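Local coordinates for protein STM4351 (Salmonella enterica, PDB 2Y7I) that binds arginine with high specificity as a periplasmic solute-binding protein, probably delivering it to a membrane transporter, at residues A5-F10 and Q44-F49; T50-D55 and K64-V69; H105-L110 and D129-I134; A95-R100 and A175-R180. All blocks are in the same frame, centred on the assembly; numbering follows the deposited sequence.

Contact 1: residues A5-F10 and Q44-F49; sequences ARTLHF and QAECSF. With ZN (zinc ion), chain E.
Strands 7-12 and 46-51 are neighbours in the parallel sheet of one lobe of this periplasmic binding protein, and helix 31-42 makes the beta-alpha-beta crossover between them. Three backbone bonds in the parallel pattern, Glu46 N to Arg6 O, Leu8 N to Glu46 O and Ser48 N to Leu8 O, lead up to a fourth. It is the shortest: Phe10 N to Ser48 O, 2.6 Å. Phe10, Cys47 and Phe49 lie on the face that packs on helix 31-42. Cys47 SG, anti to its backbone N, comes obliquely to the Phe10 ring, 3.5 Å from Phe10 CD1. Phe49 runs beside Phe10 and points the same way; its CD1 sits 3.5 Å from Phe10 CB, with the two rings tilted 32° to each other. On the other face Thr7 CG2 and His9 CD2 both meet Ser48 CB, the latter pair 3.7 Å apart. The His9 ring, its CG anti to the carbonyl carbon, turns ND1 to the zinc at 2.1 Å, where Asp67 and a water also bind. One face is thus apolar, the other binds metal. With the ND1 lone pair given to zinc, the imidazole is probably neutral, its proton on NE2.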
loop_
_atom_site.group_PDB
_atom_site.type_symbol
_atom_site.label_atom_id
_atom_site.label_comp_id
_atom_site.label_asym_id
_atom_site.label_seq_id
_atom_site.Cartn_x
_atom_site.Cartn_y
_atom_site.Cartn_z
ATOM N N ALA A 5 -2.471 -12.268 -24.924
ATOM C CA ALA A 5 -2.585 -11.064 -24.106
ATOM C C ALA A 5 -1.304 -10.257 -24.292
ATOM O O ALA A 5 -0.243 -10.834 -24.560
ATOM C CB ALA A 5 -2.778 -11.425 -22.640
ATOM N N ARG A 6 -1.402 -8.935 -24.174
ATOM C CA ARG A 6 -0.212 -8.090 -24.171
ATOM C C ARG A 6 0.739 -8.582 -23.079
ATOM O O ARG A 6 0.297 -9.023 -22.013
ATOM C CB ARG A 6 -0.573 -6.608 -23.979
ATOM C CG ARG A 6 -1.161 -6.256 -22.620
ATOM C CD ARG A 6 -1.674 -4.809 -22.546
ATOM N NE ARG A 6 -0.598 -3.816 -22.507
ATOM C CZ ARG A 6 -0.695 -2.635 -21.900
ATOM N NH1 ARG A 6 -1.814 -2.298 -21.267
ATOM N NH2 ARG A 6 0.325 -1.790 -21.919
ATOM N N THR A 7 2.038 -8.540 -23.367
ATOM C CA THR A 7 3.043 -9.043 -22.447
ATOM C C THR A 7 4.051 -7.946 -22.136
ATOM O O THR A 7 4.721 -7.428 -23.032
ATOM C CB THR A 7 3.750 -10.316 -22.996
ATOM O OG1 THR A 7 2.776 -11.343 -23.203
ATOM C CG2 THR A 7 4.797 -10.832 -22.009
ATOM N N LEU A 8 4.131 -7.601 -20.854
ATOM C CA LEU A 8 5.042 -6.590 -20.365
ATOM C C LEU A 8 6.360 -7.259 -19.969
ATOM O O LEU A 8 6.387 -8.153 -19.108
ATOM C CB LEU A 8 4.402 -5.873 -19.175
ATOM C CG LEU A 8 4.901 -4.510 -18.706
ATOM C CD1 LEU A 8 4.922 -3.503 -19.858
ATOM C CD2 LEU A 8 3.994 -4.005 -17.578
ATOM N N HIS A 9 7.444 -6.840 -20.622
ATOM C CA HIS A 9 8.760 -7.451 -20.426
ATOM C C HIS A 9 9.547 -6.658 -19.382
ATOM O O HIS A 9 9.870 -5.495 -19.606
ATOM C CB HIS A 9 9.524 -7.529 -21.758
ATOM C CG HIS A 9 8.790 -8.271 -22.837
ATOM N ND1 HIS A 9 7.985 -7.641 -23.763
ATOM C CD2 HIS A 9 8.738 -9.591 -23.134
ATOM C CE1 HIS A 9 7.471 -8.542 -24.584
ATOM N NE2 HIS A 9 7.909 -9.733 -24.222
ATOM N N PHE A 10 9.822 -7.292 -18.243
ATOM C CA PHE A 10 10.581 -6.688 -17.153
ATOM C C PHE A 10 12.000 -7.213 -17.155
ATOM O O PHE A 10 12.226 -8.398 -17.386
ATOM C CB PHE A 10 9.978 -7.054 -15.801
ATOM C CG PHE A 10 8.776 -6.244 -15.420
ATOM C CD1 PHE A 10 7.504 -6.632 -15.839
ATOM C CD2 PHE A 10 8.907 -5.115 -14.609
ATOM C CE1 PHE A 10 6.369 -5.886 -15.460
ATOM C CE2 PHE A 10 7.776 -4.359 -14.231
ATOM C CZ PHE A 10 6.513 -4.747 -14.661
ATOM N N GLN A 44 -4.209 -6.001 -17.243
ATOM C CA GLN A 44 -4.684 -7.097 -18.102
ATOM C C GLN A 44 -3.591 -7.568 -19.065
ATOM O O GLN A 44 -3.837 -7.805 -20.252
ATOM C CB GLN A 44 -5.984 -6.714 -18.823
ATOM C CG GLN A 44 -7.158 -6.607 -17.868
ATOM C CD GLN A 44 -8.404 -6.035 -18.517
ATOM O OE1 GLN A 44 -8.397 -4.915 -19.039
ATOM N NE2 GLN A 44 -9.490 -6.802 -18.476
ATOM N N ALA A 45 -2.383 -7.689 -18.514
ATOM C CA ALA A 45 -1.189 -8.085 -19.243
ATOM C C ALA A 45 -0.541 -9.298 -18.605
ATOM O O ALA A 45 -0.700 -9.549 -17.407
ATOM C CB ALA A 45 -0.186 -6.937 -19.276
ATOM N N GLU A 46 0.187 -10.051 -19.427
ATOM C CA GLU A 46 1.058 -11.105 -18.947
ATOM C C GLU A 46 2.406 -10.475 -18.608
ATOM O O GLU A 46 2.729 -9.383 -19.090
ATOM C CB GLU A 46 1.228 -12.188 -20.014
ATOM C CG GLU A 46 -0.039 -13.005 -20.316
ATOM C CD GLU A 46 -0.230 -14.180 -19.362
ATOM O OE1 GLU A 46 0.706 -14.998 -19.215
ATOM O OE2 GLU A 46 -1.318 -14.285 -18.754
ATOM N N CYS A 47 3.185 -11.172 -17.790
ATOM C CA CYS A 47 4.478 -10.677 -17.323
ATOM C C CYS A 47 5.619 -11.578 -17.805
ATOM O O CYS A 47 5.517 -12.804 -17.762
ATOM C CB CYS A 47 4.484 -10.620 -15.799
ATOM S SG CYS A 47 5.772 -9.591 -15.155
ATOM N N SER A 48 6.697 -10.962 -18.273
ATOM C CA SER A 48 7.898 -11.701 -18.631
ATOM C C SER A 48 9.119 -11.073 -17.965
ATOM O O SER A 48 9.253 -9.850 -17.958
ATOM C CB SER A 48 8.069 -11.736 -20.147
ATOM O OG SER A 48 9.105 -12.633 -20.494
ATOM N N PHE A 49 9.998 -11.907 -17.408
ATOM C CA PHE A 49 11.211 -11.415 -16.740
ATOM C C PHE A 49 12.496 -11.846 -17.430
ATOM O O PHE A 49 12.621 -12.990 -17.877
ATOM C CB PHE A 49 11.261 -11.867 -15.283
ATOM C CG PHE A 49 10.191 -11.265 -14.429
ATOM C CD1 PHE A 49 10.348 -9.999 -13.888
ATOM C CD2 PHE A 49 9.018 -11.966 -14.173
ATOM C CE1 PHE A 49 9.346 -9.433 -13.106
ATOM C CE2 PHE A 49 8.018 -11.410 -13.385
ATOM C CZ PHE A 49 8.187 -10.142 -12.851
HETATM ZN ZN ZN E . 7.821 -5.666 -24.369
HETATM O O HOH W 1 9.911 -5.422 -24.835
#

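Contact 2: residues T50-D55 and K64-V69; sequences TNQSFD and KKFDAV. With ZN (zinc ion), chain D; ZN (zinc ion), chain E; ARG (arginine), chain C.
A beta-alpha-beta crossover through helix 57-62 joins parallel strands 46-51 and 68-69 of one alpha/beta lobe, passing over strand 7-12 between them, and brings the end of one strand and the loop after it against the turn before the other. Packing is close around the Phe66 ring, which is buried. Gln52 reaches it tip to tip: OE1 lies at the ring edge, 3.5 Å from Phe66 CE2, and the amide plane stands 68° to the ring. Thr50 CB comes in obliquely at a looser 4.2 Å from Phe66 CD2, while Leu57 and Ser60 of helix 57-62 also touch the ring. The exposed side belongs to Lys65. Its chain is fully extended, with CG anti to the backbone N (chi1 -176°), and its tip meets the tip of Gln52. Gln52 NE2 is taken up by the hydroxyls of Ser56 and Ser60, which should fix the amide's rotation and leave OE1 turned to the lysine.

Both segments also carry site residues. Phe54 lays one ring face against the bound arginine, CD1 being 3.4 Å from the ligand NE. Asp55 OD2 shares one zinc with Asp140, and Asp67 OD2 binds the zinc of His9. Between the segments themselves a single hydrogen bond forms: Lys65 NZ donates to Gln52 OE1 at 2.7 Å, arriving 31° above the carbonyl plane.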
loop_
_atom_site.group_PDB
_atom_site.type_symbol
_atom_site.label_atom_id
_atom_site.label_comp_id
_atom_site.label_asym_id
_atom_site.label_seq_id
_atom_site.Cartn_x
_atom_site.Cartn_y
_atom_site.Cartn_z
ATOM N N THR A 50 13.445 -10.916 -17.510
ATOM C CA THR A 50 14.797 -11.211 -17.979
ATOM C C THR A 50 15.744 -10.906 -16.823
ATOM O O THR A 50 15.689 -9.814 -16.247
ATOM C CB THR A 50 15.152 -10.376 -19.224
ATOM O OG1 THR A 50 14.193 -10.643 -20.249
ATOM C CG2 THR A 50 16.559 -10.715 -19.755
ATOM N N ASN A 51 16.579 -11.884 -16.481
ATOM C CA ASN A 51 17.513 -11.803 -15.368
ATOM C C ASN A 51 18.935 -11.538 -15.882
ATOM O O ASN A 51 19.490 -12.335 -16.636
ATOM C CB ASN A 51 17.434 -13.112 -14.562
ATOM C CG ASN A 51 18.499 -13.229 -13.480
ATOM O OD1 ASN A 51 18.928 -14.336 -13.155
ATOM N ND2 ASN A 51 18.918 -12.112 -12.913
ATOM N N GLN A 52 19.500 -10.395 -15.500
ATOM C CA GLN A 52 20.851 -9.994 -15.942
ATOM C C GLN A 52 21.467 -9.104 -14.856
ATOM O O GLN A 52 20.783 -8.754 -13.890
ATOM C CB GLN A 52 20.808 -9.296 -17.308
ATOM C CG GLN A 52 20.019 -7.984 -17.343
ATOM C CD GLN A 52 19.897 -7.401 -18.751
ATOM O OE1 GLN A 52 19.297 -8.007 -19.642
ATOM N NE2 GLN A 52 20.462 -6.212 -18.953
ATOM N N SER A 53 22.740 -8.747 -14.995
ATOM C CA SER A 53 23.434 -7.997 -13.935
ATOM C C SER A 53 22.738 -6.665 -13.632
ATOM O O SER A 53 22.215 -6.006 -14.541
ATOM C CB SER A 53 24.918 -7.791 -14.286
ATOM O OG SER A 53 25.087 -7.048 -15.489
ATOM N N PHE A 54 22.727 -6.273 -12.362
ATOM C CA PHE A 54 22.013 -5.057 -11.931
ATOM C C PHE A 54 22.478 -3.815 -12.684
ATOM O O PHE A 54 21.656 -2.981 -13.089
ATOM C CB PHE A 54 22.179 -4.822 -10.421
ATOM C CG PHE A 54 21.463 -3.577 -9.919
ATOM C CD1 PHE A 54 20.104 -3.618 -9.614
ATOM C CD2 PHE A 54 22.153 -2.366 -9.762
ATOM C CE1 PHE A 54 19.440 -2.475 -9.146
ATOM C CE2 PHE A 54 21.497 -1.218 -9.294
ATOM C CZ PHE A 54 20.139 -1.273 -9.003
ATOM N N ASP A 55 23.793 -3.706 -12.878
ATOM C CA ASP A 55 24.388 -2.530 -13.534
ATOM C C ASP A 55 24.075 -2.424 -15.025
ATOM O O ASP A 55 24.339 -1.383 -15.638
ATOM C CB ASP A 55 25.905 -2.501 -13.311
ATOM C CG ASP A 55 26.626 -3.683 -13.955
ATOM O OD1 ASP A 55 25.970 -4.653 -14.395
ATOM O OD2 ASP A 55 27.871 -3.638 -14.019
ATOM N N LYS A 64 15.984 -0.418 -25.235
ATOM C CA LYS A 64 14.684 -1.039 -25.573
ATOM C C LYS A 64 14.626 -2.562 -25.479
ATOM O O LYS A 64 13.769 -3.188 -26.107
ATOM C CB LYS A 64 14.185 -0.598 -26.957
ATOM C CG LYS A 64 13.825 0.859 -27.048
ATOM C CD LYS A 64 12.961 1.140 -28.261
ATOM C CE LYS A 64 12.664 2.625 -28.360
ATOM N NZ LYS A 64 13.927 3.419 -28.354
ATOM N N LYS A 65 15.530 -3.156 -24.705
ATOM C CA LYS A 65 15.559 -4.607 -24.532
ATOM C C LYS A 65 14.345 -5.110 -23.734
ATOM O O LYS A 65 13.918 -6.254 -23.892
ATOM C CB LYS A 65 16.871 -5.035 -23.867
ATOM C CG LYS A 65 17.047 -6.532 -23.737
ATOM C CD LYS A 65 18.296 -6.885 -22.944
ATOM C CE LYS A 65 18.556 -8.377 -23.004
ATOM N NZ LYS A 65 19.744 -8.714 -22.194
ATOM N N PHE A 66 13.805 -4.256 -22.871
ATOM C CA PHE A 66 12.556 -4.543 -22.179
ATOM C C PHE A 66 11.753 -3.268 -21.928
ATOM O O PHE A 66 12.236 -2.165 -22.174
ATOM C CB PHE A 66 12.758 -5.369 -20.888
ATOM C CG PHE A 66 14.138 -5.279 -20.282
ATOM C CD1 PHE A 66 14.552 -4.130 -19.609
ATOM C CD2 PHE A 66 15.005 -6.365 -20.346
ATOM C CE1 PHE A 66 15.820 -4.059 -19.028
ATOM C CE2 PHE A 66 16.279 -6.304 -19.769
ATOM C CZ PHE A 66 16.684 -5.151 -19.113
ATOM N N ASP A 67 10.522 -3.433 -21.460
ATOM C CA ASP A 67 9.608 -2.316 -21.262
ATOM C C ASP A 67 9.825 -1.607 -19.937
ATOM O O ASP A 67 9.605 -0.405 -19.832
ATOM C CB ASP A 67 8.169 -2.816 -21.324
ATOM C CG ASP A 67 7.863 -3.504 -22.617
ATOM O OD1 ASP A 67 8.018 -2.856 -23.675
ATOM O OD2 ASP A 67 7.503 -4.702 -22.577
ATOM N N ALA A 68 10.249 -2.360 -18.928
ATOM C CA ALA A 68 10.330 -1.838 -17.573
ATOM C C ALA A 68 11.374 -2.596 -16.766
ATOM O O ALA A 68 11.782 -3.696 -17.136
ATOM C CB ALA A 68 8.960 -1.909 -16.887
ATOM N N VAL A 69 11.823 -1.977 -15.682
ATOM C CA VAL A 69 12.793 -2.587 -14.782
ATOM C C VAL A 69 12.211 -2.539 -13.383
ATOM O O VAL A 69 11.710 -1.493 -12.942
ATOM C CB VAL A 69 14.163 -1.844 -14.833
ATOM C CG1 VAL A 69 15.020 -2.150 -13.617
ATOM C CG2 VAL A 69 14.920 -2.215 -16.105
HETATM ZN ZN ZN D . 28.582 -5.402 -14.817
HETATM ZN ZN ZN E . 7.821 -5.666 -24.369
HETATM N N ARG C . 18.771 -0.768 -3.430
HETATM C CA ARG C . 20.153 -0.724 -4.003
HETATM C C ARG C . 20.190 0.242 -5.182
HETATM O O ARG C . 21.230 0.401 -5.817
HETATM C CB ARG C . 20.615 -2.127 -4.450
HETATM C CG ARG C . 19.650 -2.826 -5.425
HETATM C CD ARG C . 20.209 -4.144 -5.958
HETATM N NE ARG C . 19.142 -4.917 -6.599
HETATM C CZ ARG C . 19.301 -6.099 -7.191
HETATM N NH1 ARG C . 20.498 -6.687 -7.252
HETATM N NH2 ARG C . 18.257 -6.695 -7.727
HETATM O OXT ARG C . 19.170 0.863 -5.535
HETATM O O HOH W 1 9.911 -5.422 -24.835
#

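Contact 3: residues H105-L110 and D129-I134; sequences HTFADL and DKQQAI
An ST motif opens the short 3-10 turn that follows strand 95-100, and this turn packs against the end of helix 122-130, where a type I beta turn from Gln131 to Ile134 leads into strand 135-139. Thr106 OG1 accepts from Asp109 N at 3.1 Å. In return, Asp109 OD2 takes two backbone N-H groups: His105 N on its anti lone pair and Thr106 N from above the carboxylate plane, each at 3.0 Å. The turn so held presents Phe107 to the other segment. Gln131, bent at chi2 (-67°), folds its amide over the Phe107 ring, with the two planes 17° apart and stacked; Gln131 NE2 lies 3.6 Å from Phe107 CG. Gln131 CG makes a CH-pi contact over the same ring, 4.2 Å from the centroid. The amide keeps a polar partner too, as NE2 bonds to Tyr126 OH on helix 122-130. At the edge of the ring, near its plane, Ile134 CD1 touches Phe107 CD1 at 3.6 Å. The same methyl reaches Leu110 CB at 3.8 Å, so one branch of Ile134 fills the angle between the two side chains, and both Leu110 and Ile134 rest on Val115 of strand 114-118. Across this contact the two segments are joined by apolar packing and one amide-ring stack, while polar bonds shape the 105-110 turn from within.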
loop_
_atom_site.group_PDB
_atom_site.type_symbol
_atom_site.label_atom_id
_atom_site.label_comp_id
_atom_site.label_asym_id
_atom_site.label_seq_id
_atom_site.Cartn_x
_atom_site.Cartn_y
_atom_site.Cartn_z
ATOM N N HIS A 105 32.525 -3.086 14.379
ATOM C CA HIS A 105 31.371 -2.344 14.888
ATOM C C HIS A 105 31.045 -1.147 13.998
ATOM O O HIS A 105 29.881 -0.799 13.810
ATOM C CB HIS A 105 31.639 -1.843 16.314
ATOM C CG HIS A 105 31.622 -2.918 17.354
ATOM N ND1 HIS A 105 30.581 -3.079 18.242
ATOM C CD2 HIS A 105 32.526 -3.881 17.658
ATOM C CE1 HIS A 105 30.838 -4.099 19.043
ATOM N NE2 HIS A 105 32.013 -4.601 18.711
ATOM N N THR A 106 32.084 -0.507 13.469
ATOM C CA THR A 106 31.916 0.763 12.760
ATOM C C THR A 106 32.667 0.776 11.443
ATOM O O THR A 106 33.591 -0.033 11.216
ATOM C CB THR A 106 32.445 1.970 13.591
ATOM O OG1 THR A 106 33.869 1.896 13.681
ATOM C CG2 THR A 106 31.858 2.015 14.995
ATOM N N PHE A 107 32.300 1.722 10.585
ATOM C CA PHE A 107 33.057 1.970 9.356
ATOM C C PHE A 107 34.531 2.281 9.622
ATOM O O PHE A 107 35.405 1.813 8.882
ATOM C CB PHE A 107 32.409 3.080 8.527
ATOM C CG PHE A 107 31.170 2.631 7.780
ATOM C CD1 PHE A 107 31.265 1.709 6.734
ATOM C CD2 PHE A 107 29.917 3.133 8.120
ATOM C CE1 PHE A 107 30.130 1.289 6.049
ATOM C CE2 PHE A 107 28.769 2.717 7.441
ATOM C CZ PHE A 107 28.879 1.790 6.398
ATOM N N ALA A 108 34.807 3.048 10.680
ATOM C CA ALA A 108 36.187 3.318 11.091
ATOM C C ALA A 108 36.956 2.017 11.344
ATOM O O ALA A 108 38.126 1.907 10.978
ATOM C CB ALA A 108 36.232 4.220 12.326
ATOM N N ASP A 109 36.292 1.034 11.953
ATOM C CA ASP A 109 36.915 -0.268 12.228
ATOM C C ASP A 109 37.319 -0.992 10.937
ATOM O O ASP A 109 38.213 -1.835 10.949
ATOM C CB ASP A 109 35.975 -1.182 13.028
ATOM C CG ASP A 109 35.693 -0.676 14.428
ATOM O OD1 ASP A 109 36.513 0.078 14.998
ATOM O OD2 ASP A 109 34.624 -1.053 14.960
ATOM N N LEU A 110 36.653 -0.664 9.835
ATOM C CA LEU A 110 36.941 -1.283 8.541
ATOM C C LEU A 110 38.054 -0.592 7.748
ATOM O O LEU A 110 38.294 -0.932 6.587
ATOM C CB LEU A 110 35.653 -1.395 7.713
ATOM C CG LEU A 110 34.720 -2.520 8.188
ATOM C CD1 LEU A 110 33.298 -2.280 7.673
ATOM C CD2 LEU A 110 35.249 -3.855 7.697
ATOM N N ASP A 129 32.276 7.433 -2.055
ATOM C CA ASP A 129 32.270 8.857 -1.730
ATOM C C ASP A 129 32.567 9.145 -0.279
ATOM O O ASP A 129 33.337 10.061 0.023
ATOM C CB ASP A 129 30.923 9.483 -2.065
ATOM C CG ASP A 129 30.675 9.575 -3.546
ATOM O OD1 ASP A 129 31.614 9.339 -4.331
ATOM O OD2 ASP A 129 29.528 9.878 -3.923
ATOM N N LYS A 130 31.940 8.372 0.608
ATOM C CA LYS A 130 31.862 8.720 2.020
ATOM C C LYS A 130 32.682 7.825 2.945
ATOM O O LYS A 130 32.815 8.123 4.126
ATOM C CB LYS A 130 30.394 8.767 2.478
ATOM C CG LYS A 130 29.512 9.763 1.694
ATOM C CD LYS A 130 30.038 11.173 1.815
ATOM C CE LYS A 130 29.062 12.200 1.277
ATOM N NZ LYS A 130 29.672 13.547 1.401
ATOM N N GLN A 131 33.241 6.745 2.411
ATOM C CA GLN A 131 34.063 5.855 3.218
ATOM C C GLN A 131 35.330 5.461 2.472
ATOM O O GLN A 131 35.595 4.278 2.245
ATOM C CB GLN A 131 33.274 4.610 3.649
ATOM C CG GLN A 131 32.021 4.889 4.473
ATOM C CD GLN A 131 32.304 5.469 5.847
ATOM O OE1 GLN A 131 33.437 5.422 6.351
ATOM N NE2 GLN A 131 31.265 5.998 6.476
ATOM N N GLN A 132 36.137 6.463 2.143
ATOM C CA GLN A 132 37.268 6.272 1.244
ATOM C C GLN A 132 38.449 5.492 1.814
ATOM O O GLN A 132 39.321 5.064 1.059
ATOM C CB GLN A 132 37.720 7.616 0.674
ATOM C CG GLN A 132 36.596 8.313 -0.082
ATOM C CD GLN A 132 37.049 9.548 -0.825
ATOM O OE1 GLN A 132 38.160 10.029 -0.631
ATOM N NE2 GLN A 132 36.185 10.060 -1.700
ATOM N N ALA A 133 38.479 5.302 3.134
ATOM C CA ALA A 133 39.532 4.509 3.768
ATOM C C ALA A 133 39.239 3.006 3.665
ATOM O O ALA A 133 40.082 2.175 4.022
ATOM C CB ALA A 133 39.726 4.933 5.227
ATOM N N ILE A 134 38.035 2.673 3.195
ATOM C CA ILE A 134 37.638 1.287 2.958
ATOM C C ILE A 134 37.783 0.975 1.476
ATOM O O ILE A 134 37.435 1.799 0.629
ATOM C CB ILE A 134 36.173 1.019 3.404
ATOM C CG1 ILE A 134 35.967 1.428 4.874
ATOM C CG2 ILE A 134 35.822 -0.454 3.191
ATOM C CD1 ILE A 134 34.516 1.384 5.336
#

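Contact 4: residues A95-R100 and A175-R180; sequences AVVVTR and AIMDER
Strand 95-100 runs antiparallel to strand 174-176, an edge strand of the five-stranded mixed sheet in the second lobe, with Thr99 and Ala175 as a hydrogen-bonded pair and Val98 and Ile176 as a non-hydrogen-bonded one. Thr99 N gives to Ala175 O, Ala175 N gives back to Thr99 O, and Met177 N meets Val97 O at 2.8 Å, nearly along the C=O axis. The second segment then bows away at Asp178 and Glu179 and rejoins the strand at Arg180; a water bridges the gap, accepting from Val97 N and donating to the carbonyls of Met177 and Glu179.

Val96 and Ile176 cross obliquely, CB to CG2 at 3.7 Å, and Ile164 and Leu168 of helix 161-168 cover them respectively. On the other face Met177 lies alongside Val97; its chain is extended to SD and bends at chi3 (76°), which puts CE 3.9 Å from Val97 CG2. Phe107 and Leu110 pack there as well. Arg180 runs beside Val96, whose CG1 lies over one face of the guanidinium, toward its rim, 3.6 Å from Arg180 CD. A second water donates to Thr99 OG1 and Ala175 O, and the threonine hydroxyl donates to Arg100 O at 2.8 Å.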
loop_
_atom_site.group_PDB
_atom_site.type_symbol
_atom_site.label_atom_id
_atom_site.label_comp_id
_atom_site.label_asym_id
_atom_site.label_seq_id
_atom_site.Cartn_x
_atom_site.Cartn_y
_atom_site.Cartn_z
ATOM N N ALA A 95 21.298 1.046 4.729
ATOM C CA ALA A 95 22.228 0.058 4.228
ATOM C C ALA A 95 23.071 -0.432 5.401
ATOM O O ALA A 95 23.344 0.316 6.334
ATOM C CB ALA A 95 23.096 0.643 3.152
ATOM N N VAL A 96 23.470 -1.695 5.340
ATOM C CA VAL A 96 24.232 -2.313 6.412
ATOM C C VAL A 96 25.419 -3.089 5.865
ATOM O O VAL A 96 25.425 -3.510 4.692
ATOM C CB VAL A 96 23.344 -3.243 7.307
ATOM C CG1 VAL A 96 22.243 -2.446 8.040
ATOM C CG2 VAL A 96 22.740 -4.390 6.513
ATOM N N VAL A 97 26.423 -3.279 6.717
ATOM C CA VAL A 97 27.529 -4.175 6.417
ATOM C C VAL A 97 27.283 -5.457 7.188
ATOM O O VAL A 97 26.828 -5.423 8.330
ATOM C CB VAL A 97 28.899 -3.605 6.847
ATOM C CG1 VAL A 97 30.037 -4.525 6.377
ATOM C CG2 VAL A 97 29.087 -2.199 6.284
ATOM N N VAL A 98 27.541 -6.590 6.544
ATOM C CA VAL A 98 27.608 -7.855 7.260
ATOM C C VAL A 98 29.077 -8.277 7.351
ATOM O O VAL A 98 29.806 -8.183 6.372
ATOM C CB VAL A 98 26.709 -8.943 6.631
ATOM C CG1 VAL A 98 27.012 -9.150 5.105
ATOM C CG2 VAL A 98 26.779 -10.243 7.439
ATOM N N THR A 99 29.512 -8.668 8.554
ATOM C CA THR A 99 30.887 -9.123 8.791
ATOM C C THR A 99 30.815 -10.386 9.628
ATOM O O THR A 99 29.733 -10.781 10.043
ATOM C CB THR A 99 31.743 -8.065 9.537
ATOM O OG1 THR A 99 31.385 -8.028 10.929
ATOM C CG2 THR A 99 31.582 -6.654 8.898
ATOM N N ARG A 100 31.956 -11.017 9.888
ATOM C CA ARG A 100 31.999 -12.055 10.913
ATOM C C ARG A 100 31.495 -11.434 12.224
ATOM O O ARG A 100 31.821 -10.292 12.523
ATOM C CB ARG A 100 33.420 -12.590 11.071
ATOM C CG ARG A 100 33.808 -13.633 10.022
ATOM C CD ARG A 100 35.313 -13.920 9.995
ATOM N NE ARG A 100 36.001 -13.510 11.225
ATOM C CZ ARG A 100 36.687 -12.371 11.373
ATOM N NH1 ARG A 100 36.792 -11.499 10.364
ATOM N NH2 ARG A 100 37.265 -12.101 12.540
ATOM N N ALA A 175 27.067 -11.249 11.244
ATOM C CA ALA A 175 26.090 -10.345 11.866
ATOM C C ALA A 175 26.092 -9.004 11.170
ATOM O O ALA A 175 27.105 -8.591 10.598
ATOM C CB ALA A 175 26.369 -10.153 13.365
ATOM N N ILE A 176 24.946 -8.328 11.229
ATOM C CA ILE A 176 24.839 -6.958 10.775
ATOM C C ILE A 176 25.699 -6.094 11.705
ATOM O O ILE A 176 25.583 -6.171 12.939
ATOM C CB ILE A 176 23.366 -6.458 10.771
ATOM C CG1 ILE A 176 22.566 -7.114 9.634
ATOM C CG2 ILE A 176 23.316 -4.917 10.626
ATOM C CD1 ILE A 176 21.029 -6.872 9.720
ATOM N N MET A 177 26.556 -5.282 11.099
ATOM C CA MET A 177 27.452 -4.397 11.820
ATOM C C MET A 177 26.667 -3.279 12.493
ATOM O O MET A 177 25.642 -2.830 11.972
ATOM C CB MET A 177 28.515 -3.855 10.865
ATOM C CG MET A 177 29.719 -3.234 11.549
ATOM S SD MET A 177 30.952 -2.609 10.374
ATOM C CE MET A 177 30.116 -1.110 9.839
ATOM N N ASP A 178 27.137 -2.843 13.660
ATOM C CA ASP A 178 26.395 -1.848 14.434
ATOM C C ASP A 178 26.145 -0.534 13.676
ATOM O O ASP A 178 25.008 -0.041 13.661
ATOM C CB ASP A 178 27.036 -1.597 15.801
ATOM C CG ASP A 178 26.739 -2.715 16.799
ATOM O OD1 ASP A 178 25.777 -3.476 16.562
ATOM O OD2 ASP A 178 27.461 -2.833 17.819
ATOM N N GLU A 179 27.179 0.027 13.055
ATOM C CA GLU A 179 27.000 1.295 12.351
ATOM C C GLU A 179 26.345 1.051 10.999
ATOM O O GLU A 179 26.868 0.294 10.184
ATOM C CB GLU A 179 28.324 2.056 12.166
ATOM C CG GLU A 179 28.108 3.441 11.526
ATOM C CD GLU A 179 29.373 4.244 11.300
ATOM O OE1 GLU A 179 30.494 3.755 11.583
ATOM O OE2 GLU A 179 29.242 5.388 10.818
ATOM N N ARG A 180 25.215 1.720 10.774
ATOM C CA ARG A 180 24.518 1.665 9.505
ATOM C C ARG A 180 24.767 2.938 8.701
ATOM O O ARG A 180 25.257 3.935 9.240
ATOM C CB ARG A 180 23.021 1.476 9.745
ATOM C CG ARG A 180 22.738 0.243 10.584
ATOM C CD ARG A 180 21.271 -0.102 10.637
ATOM N NE ARG A 180 21.082 -1.335 11.395
ATOM C CZ ARG A 180 20.009 -2.116 11.308
ATOM N NH1 ARG A 180 19.006 -1.800 10.487
ATOM N NH2 ARG A 180 19.939 -3.212 12.050
HETATM O O HOH W 2 25.882 -1.909 9.156
HETATM O O HOH W 3 29.074 -7.136 11.978
#

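In the fold
Contacts 1 and 2 share strand 46-51 and one parallel sheet, and both reach the same zinc through His9 and Asp67; backbone hydrogen bonds between Phe10 O and Thr50 N and between His9 O and Asp67 N join them. Contacts 3 and 4 lie on the opposite side of the chain's centre, with contact 1 about 43 Å from contact 3 between centres. There Glu179 ties the pair together by a side-chain hydrogen bond, OE1 to Phe107 N, and a backbone one, N to His105 O. Contact 1 is at the surface, contact 2 partly buried, contacts 3 and 4 buried. Strand pairing holds contacts 1 (parallel) and 4 (antiparallel), whereas contacts 2 and 3 depend on side chains.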